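PDB 4WY5: esterase from Rhizomucor miehei, which probably hydrolyses carboxylic esters as a carboxylesterase of the alpha/beta hydrolase fold. Local coordinates for residues 100-112 / 304-316. Numbering follows the deposited sequence.
Sequences IKPVRDLTVKANV and YRFTINTIVAHLR. With SO4 (sulfate ion), chain D.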
loop_
_atom_site.group_PDB
_atom_site.type_symbol
_atom_site.label_atom_id
_atom_site.label_comp_id
_atom_site.label_asym_id
_atom_site.label_seq_id
_atom_site.Cartn_x
_atom_site.Cartn_y
_atom_site.Cartn_z
ATOM N N ILE A 100 11.337 9.740 -16.904
ATOM C CA ILE A 100 10.735 11.059 -16.920
ATOM C C ILE A 100 9.303 11.072 -16.356
ATOM O O ILE A 100 8.860 12.081 -15.794
ATOM C CB ILE A 100 10.771 11.660 -18.367
ATOM C CG1 ILE A 100 10.419 13.156 -18.333
ATOM C CG2 ILE A 100 9.839 10.911 -19.325
ATOM C CD1 ILE A 100 10.406 13.825 -19.695
ATOM N N LYS A 101 8.577 9.966 -16.479
ATOM C CA LYS A 101 7.179 9.947 -16.026
ATOM C C LYS A 101 7.051 9.875 -14.479
ATOM O O LYS A 101 6.382 10.734 -13.887
ATOM C CB LYS A 101 6.410 8.804 -16.724
ATOM C CG LYS A 101 4.983 8.589 -16.237
ATOM C CD LYS A 101 4.085 9.760 -16.605
ATOM C CE LYS A 101 2.601 9.485 -16.273
ATOM N NZ LYS A 101 1.769 10.720 -16.443
ATOM N N PRO A 102 7.696 8.892 -13.804
ATOM C CA PRO A 102 7.566 8.937 -12.331
ATOM C C PRO A 102 8.217 10.158 -11.649
ATOM O O PRO A 102 7.695 10.605 -10.619
ATOM C CB PRO A 102 8.262 7.654 -11.863
ATOM C CG PRO A 102 9.172 7.268 -12.998
ATOM C CD PRO A 102 8.451 7.712 -14.253
ATOM N N VAL A 103 9.299 10.701 -12.208
ATOM C CA VAL A 103 9.954 11.870 -11.616
ATOM C C VAL A 103 9.062 13.119 -11.684
ATOM O O VAL A 103 8.889 13.845 -10.691
ATOM C CB VAL A 103 11.297 12.177 -12.310
ATOM C CG1 VAL A 103 11.805 13.560 -11.932
ATOM C CG2 VAL A 103 12.317 11.113 -11.963
ATOM N N ARG A 104 8.483 13.360 -12.850
ATOM C CA ARG A 104 7.625 14.520 -13.017
ATOM C C ARG A 104 6.307 14.388 -12.238
ATOM O O ARG A 104 5.829 15.379 -11.674
ATOM C CB ARG A 104 7.387 14.781 -14.515
ATOM C CG ARG A 104 8.628 15.426 -15.162
ATOM C CD ARG A 104 8.454 15.956 -16.593
ATOM N NE ARG A 104 9.753 16.411 -17.103
ATOM C CZ ARG A 104 9.950 17.068 -18.243
ATOM N NH1 ARG A 104 8.929 17.380 -19.028
ATOM N NH2 ARG A 104 11.182 17.414 -18.597
ATOM N N ASP A 105 5.769 13.168 -12.148
ATOM C CA ASP A 105 4.577 12.883 -11.315
ATOM C C ASP A 105 4.797 13.142 -9.801
ATOM O O ASP A 105 3.999 13.814 -9.147
ATOM C CB ASP A 105 4.100 11.423 -11.514
ATOM C CG ASP A 105 3.325 11.227 -12.818
ATOM O OD1 ASP A 105 3.044 12.237 -13.510
ATOM O OD2 ASP A 105 2.960 10.075 -13.143
ATOM N N LEU A 106 5.851 12.563 -9.240
ATOM C CA LEU A 106 6.179 12.778 -7.824
ATOM C C LEU A 106 6.411 14.261 -7.496
ATOM O O LEU A 106 5.976 14.755 -6.450
ATOM C CB LEU A 106 7.420 11.964 -7.445
ATOM C CG LEU A 106 7.216 10.439 -7.514
ATOM C CD1 LEU A 106 8.524 9.675 -7.346
ATOM C CD2 LEU A 106 6.184 9.988 -6.479
ATOM N N THR A 107 7.102 14.961 -8.393
ATOM C CA THR A 107 7.464 16.359 -8.172
ATOM C C THR A 107 6.232 17.266 -8.028
ATOM O O THR A 107 6.117 17.983 -7.035
ATOM C CB THR A 107 8.381 16.883 -9.310
ATOM O OG1 THR A 107 9.633 16.180 -9.275
ATOM C CG2 THR A 107 8.637 18.391 -9.170
ATOM N N VAL A 108 5.306 17.238 -8.990
ATOM C CA VAL A 108 4.153 18.137 -8.896
ATOM C C VAL A 108 3.077 17.665 -7.885
ATOM O O VAL A 108 2.430 18.510 -7.266
ATOM C CB VAL A 108 3.495 18.389 -10.292
ATOM C CG1 VAL A 108 4.571 18.536 -11.358
ATOM C CG2 VAL A 108 2.525 17.284 -10.682
ATOM N N LYS A 109 2.887 16.347 -7.705
ATOM C CA LYS A 109 1.872 15.834 -6.761
ATOM C C LYS A 109 2.297 16.000 -5.299
ATOM O O LYS A 109 1.461 16.245 -4.440
ATOM C CB LYS A 109 1.562 14.349 -7.019
ATOM C CG LYS A 109 0.852 14.077 -8.330
ATOM C CD LYS A 109 0.669 12.580 -8.590
ATOM C CE LYS A 109 0.043 12.340 -9.965
ATOM N NZ LYS A 109 -1.346 12.883 -10.120
ATOM N N ALA A 110 3.585 15.838 -5.004
ATOM C CA ALA A 110 4.056 16.043 -3.628
ATOM C C ALA A 110 4.396 17.516 -3.359
ATOM O O ALA A 110 4.461 17.940 -2.195
ATOM C CB ALA A 110 5.272 15.163 -3.333
ATOM N N ASN A 111 4.577 18.278 -4.444
ATOM C CA ASN A 111 4.970 19.697 -4.387
ATOM C C ASN A 111 6.361 19.833 -3.773
ATOM O O ASN A 111 6.515 20.407 -2.696
ATOM C CB ASN A 111 3.946 20.542 -3.598
ATOM C CG ASN A 111 4.016 22.036 -3.936
ATOM O OD1 ASN A 111 4.255 22.410 -5.084
ATOM N ND2 ASN A 111 3.783 22.893 -2.937
ATOM N N VAL A 112 7.373 19.289 -4.451
ATOM C CA VAL A 112 8.741 19.328 -3.934
ATOM C C VAL A 112 9.778 19.739 -4.982
ATOM O O VAL A 112 9.469 19.841 -6.162
ATOM C CB VAL A 112 9.162 17.961 -3.380
ATOM C CG1 VAL A 112 8.227 17.535 -2.218
ATOM C CG2 VAL A 112 9.152 16.920 -4.493
ATOM N N TYR A 304 0.143 1.230 -10.944
ATOM C CA TYR A 304 1.011 2.408 -11.130
ATOM C C TYR A 304 0.419 3.603 -10.371
ATOM O O TYR A 304 1.138 4.330 -9.674
ATOM C CB TYR A 304 1.192 2.800 -12.615
ATOM C CG TYR A 304 1.946 4.123 -12.769
ATOM C CD1 TYR A 304 3.344 4.152 -12.826
ATOM C CD2 TYR A 304 1.260 5.346 -12.800
ATOM C CE1 TYR A 304 4.041 5.349 -12.932
ATOM C CE2 TYR A 304 1.942 6.555 -12.892
ATOM C CZ TYR A 304 3.335 6.545 -12.958
ATOM O OH TYR A 304 4.031 7.723 -13.061
ATOM N N ARG A 305 -0.888 3.809 -10.519
ATOM C CA ARG A 305 -1.579 4.923 -9.855
ATOM C C ARG A 305 -1.545 4.794 -8.303
ATOM O O ARG A 305 -1.222 5.746 -7.596
ATOM C CB ARG A 305 -3.026 4.998 -10.380
ATOM C CG ARG A 305 -3.837 6.219 -9.964
ATOM C CD ARG A 305 -5.197 6.301 -10.707
ATOM N NE ARG A 305 -6.031 5.099 -10.552
ATOM C CZ ARG A 305 -6.258 4.191 -11.511
ATOM N NH1 ARG A 305 -5.732 4.342 -12.726
ATOM N NH2 ARG A 305 -7.028 3.132 -11.262
ATOM N N PHE A 306 -1.846 3.608 -7.785
ATOM C CA PHE A 306 -1.784 3.350 -6.340
ATOM C C PHE A 306 -0.389 3.683 -5.797
ATOM O O PHE A 306 -0.246 4.370 -4.799
ATOM C CB PHE A 306 -2.141 1.876 -6.042
ATOM C CG PHE A 306 -1.772 1.414 -4.643
ATOM C CD1 PHE A 306 -2.644 1.598 -3.561
ATOM C CD2 PHE A 306 -0.552 0.795 -4.406
ATOM C CE1 PHE A 306 -2.299 1.172 -2.266
ATOM C CE2 PHE A 306 -0.191 0.372 -3.120
ATOM C CZ PHE A 306 -1.068 0.562 -2.044
ATOM N N THR A 307 0.648 3.241 -6.494
ATOM C CA THR A 307 1.994 3.348 -5.942
ATOM C C THR A 307 2.450 4.801 -5.922
ATOM O O THR A 307 3.020 5.257 -4.923
ATOM C CB THR A 307 2.996 2.475 -6.726
ATOM O OG1 THR A 307 2.520 1.118 -6.749
ATOM C CG2 THR A 307 4.365 2.525 -6.075
ATOM N N ILE A 308 2.159 5.550 -6.987
ATOM C CA ILE A 308 2.478 6.989 -6.983
ATOM C C ILE A 308 1.732 7.733 -5.854
ATOM O O ILE A 308 2.364 8.394 -5.031
ATOM C CB ILE A 308 2.142 7.651 -8.340
ATOM C CG1 ILE A 308 3.118 7.169 -9.424
ATOM C CG2 ILE A 308 2.224 9.169 -8.226
ATOM C CD1 ILE A 308 4.584 7.528 -9.136
ATOM N N ASN A 309 0.408 7.583 -5.777
ATOM C CA ASN A 309 -0.367 8.258 -4.731
ATOM C C ASN A 309 0.058 7.888 -3.303
ATOM O O ASN A 309 0.051 8.733 -2.409
ATOM C CB ASN A 309 -1.868 7.955 -4.878
ATOM C CG ASN A 309 -2.481 8.604 -6.105
ATOM O OD1 ASN A 309 -1.856 9.444 -6.753
ATOM N ND2 ASN A 309 -3.739 8.250 -6.404
ATOM N N THR A 310 0.434 6.628 -3.098
ATOM C CA THR A 310 0.778 6.124 -1.770
ATOM C C THR A 310 2.143 6.665 -1.292
ATOM O O THR A 310 2.306 7.010 -0.120
ATOM C CB THR A 310 0.764 4.571 -1.770
ATOM O OG1 THR A 310 -0.553 4.108 -2.116
ATOM C CG2 THR A 310 1.146 4.013 -0.410
ATOM N N ILE A 311 3.118 6.716 -2.202
ATOM C CA ILE A 311 4.381 7.395 -1.941
ATOM C C ILE A 311 4.168 8.884 -1.616
ATOM O O ILE A 311 4.716 9.404 -0.634
ATOM C CB ILE A 311 5.352 7.297 -3.155
ATOM C CG1 ILE A 311 5.797 5.850 -3.403
ATOM C CG2 ILE A 311 6.587 8.183 -2.948
ATOM C CD1 ILE A 311 6.680 5.707 -4.651
ATOM N N VAL A 312 3.344 9.560 -2.412
ATOM C CA VAL A 312 3.106 10.986 -2.193
ATOM C C VAL A 312 2.543 11.248 -0.796
ATOM O O VAL A 312 2.973 12.186 -0.119
ATOM C CB VAL A 312 2.154 11.571 -3.274
ATOM C CG1 VAL A 312 1.607 12.943 -2.873
ATOM C CG2 VAL A 312 2.880 11.658 -4.617
ATOM N N ALA A 313 1.614 10.405 -0.345
ATOM C CA ALA A 313 1.010 10.611 0.970
ATOM C C ALA A 313 1.997 10.343 2.117
ATOM O O ALA A 313 1.930 11.000 3.158
ATOM C CB ALA A 313 -0.234 9.738 1.123
ATOM N N HIS A 314 2.918 9.397 1.912
ATOM C CA HIS A 314 3.957 9.078 2.898
ATOM C C HIS A 314 4.982 10.204 3.017
ATOM O O HIS A 314 5.413 10.556 4.125
ATOM C CB HIS A 314 4.684 7.768 2.529
ATOM C CG HIS A 314 5.964 7.564 3.277
ATOM N ND1 HIS A 314 6.013 7.016 4.542
ATOM C CD2 HIS A 314 7.247 7.852 2.939
ATOM C CE1 HIS A 314 7.275 6.971 4.951
ATOM N NE2 HIS A 314 8.042 7.470 3.997
ATOM N N LEU A 315 5.376 10.756 1.874
ATOM C CA LEU A 315 6.305 11.877 1.872
ATOM C C LEU A 315 5.709 13.106 2.568
ATOM O O LEU A 315 6.378 13.765 3.357
ATOM C CB LEU A 315 6.726 12.220 0.437
ATOM C CG LEU A 315 7.667 11.195 -0.223
ATOM C CD1 LEU A 315 7.866 11.479 -1.702
ATOM C CD2 LEU A 315 9.004 11.228 0.477
ATOM N N ARG A 316 4.437 13.391 2.318
ATOM C CA ARG A 316 3.812 14.570 2.911
ATOM C C ARG A 316 3.568 14.384 4.417
ATOM O O ARG A 316 3.616 15.347 5.181
ATOM C CB ARG A 316 2.525 14.907 2.145
ATOM C CG ARG A 316 2.838 15.391 0.695
ATOM C CD ARG A 316 1.599 15.741 -0.158
ATOM N NE ARG A 316 0.762 16.767 0.465
ATOM C CZ ARG A 316 1.004 18.079 0.422
ATOM N NH1 ARG A 316 2.075 18.549 -0.205
ATOM N NH2 ARG A 316 0.182 18.924 1.028
HETATM S S SO4 D . 11.444 19.095 -22.192
HETATM O O1 SO4 D . 12.051 19.659 -23.403
HETATM O O2 SO4 D . 11.640 20.006 -21.065
HETATM O O3 SO4 D . 10.004 18.898 -22.397
HETATM O O4 SO4 D . 12.095 17.819 -21.884
#
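Segment 304-316 of helix 302-319 packs against helix 100-110, the axes of these segments approaching to 9.8 Å and running in roughly the same direction with a crossing angle of -44°; Ala110 and Val312 have the nearest CA atoms, 5.3 Å apart. At the N-terminal end the Tyr304 hydroxyl donates a short hydrogen bond to Asp105, with OH 2.6 Å from OD2. It meets the carboxylate on its anti side, 26° out of plane. With CG anti to the backbone N (chi1 173°), the ring leans out to this carboxylate, and Ile308 CG1 lies over one face, toward the rim. The other oxygen, OD1, pairs with Lys101 NZ, which also bonds to the carbonyl of Lys47, so both carboxylate oxygens are engaged. Midway, the CD2 branch of Leu106 touches Ile308 CD1 and Ile311 CG2, each at 4.0 Å. Val312 packs CG1 on Ala110 CA at 4.0 Å and CG2 on Lys109 CB at 3.8 Å. At the C-terminal end Arg316 NH1 donates a bent hydrogen bond of 3.2 Å to Ala110 O, which lies in the guanidinium plane; the donor comes from above the carbonyl plane, off the lone pairs. Asn309 hydrogen-bonds Asp317 of the second subunit. The two helices pack side by side on one face of the central alpha/beta hydrolase sheet, Leu106 touching Phe85 of strand 80-86 and Ile311 touching strands 185-189 and 254-259.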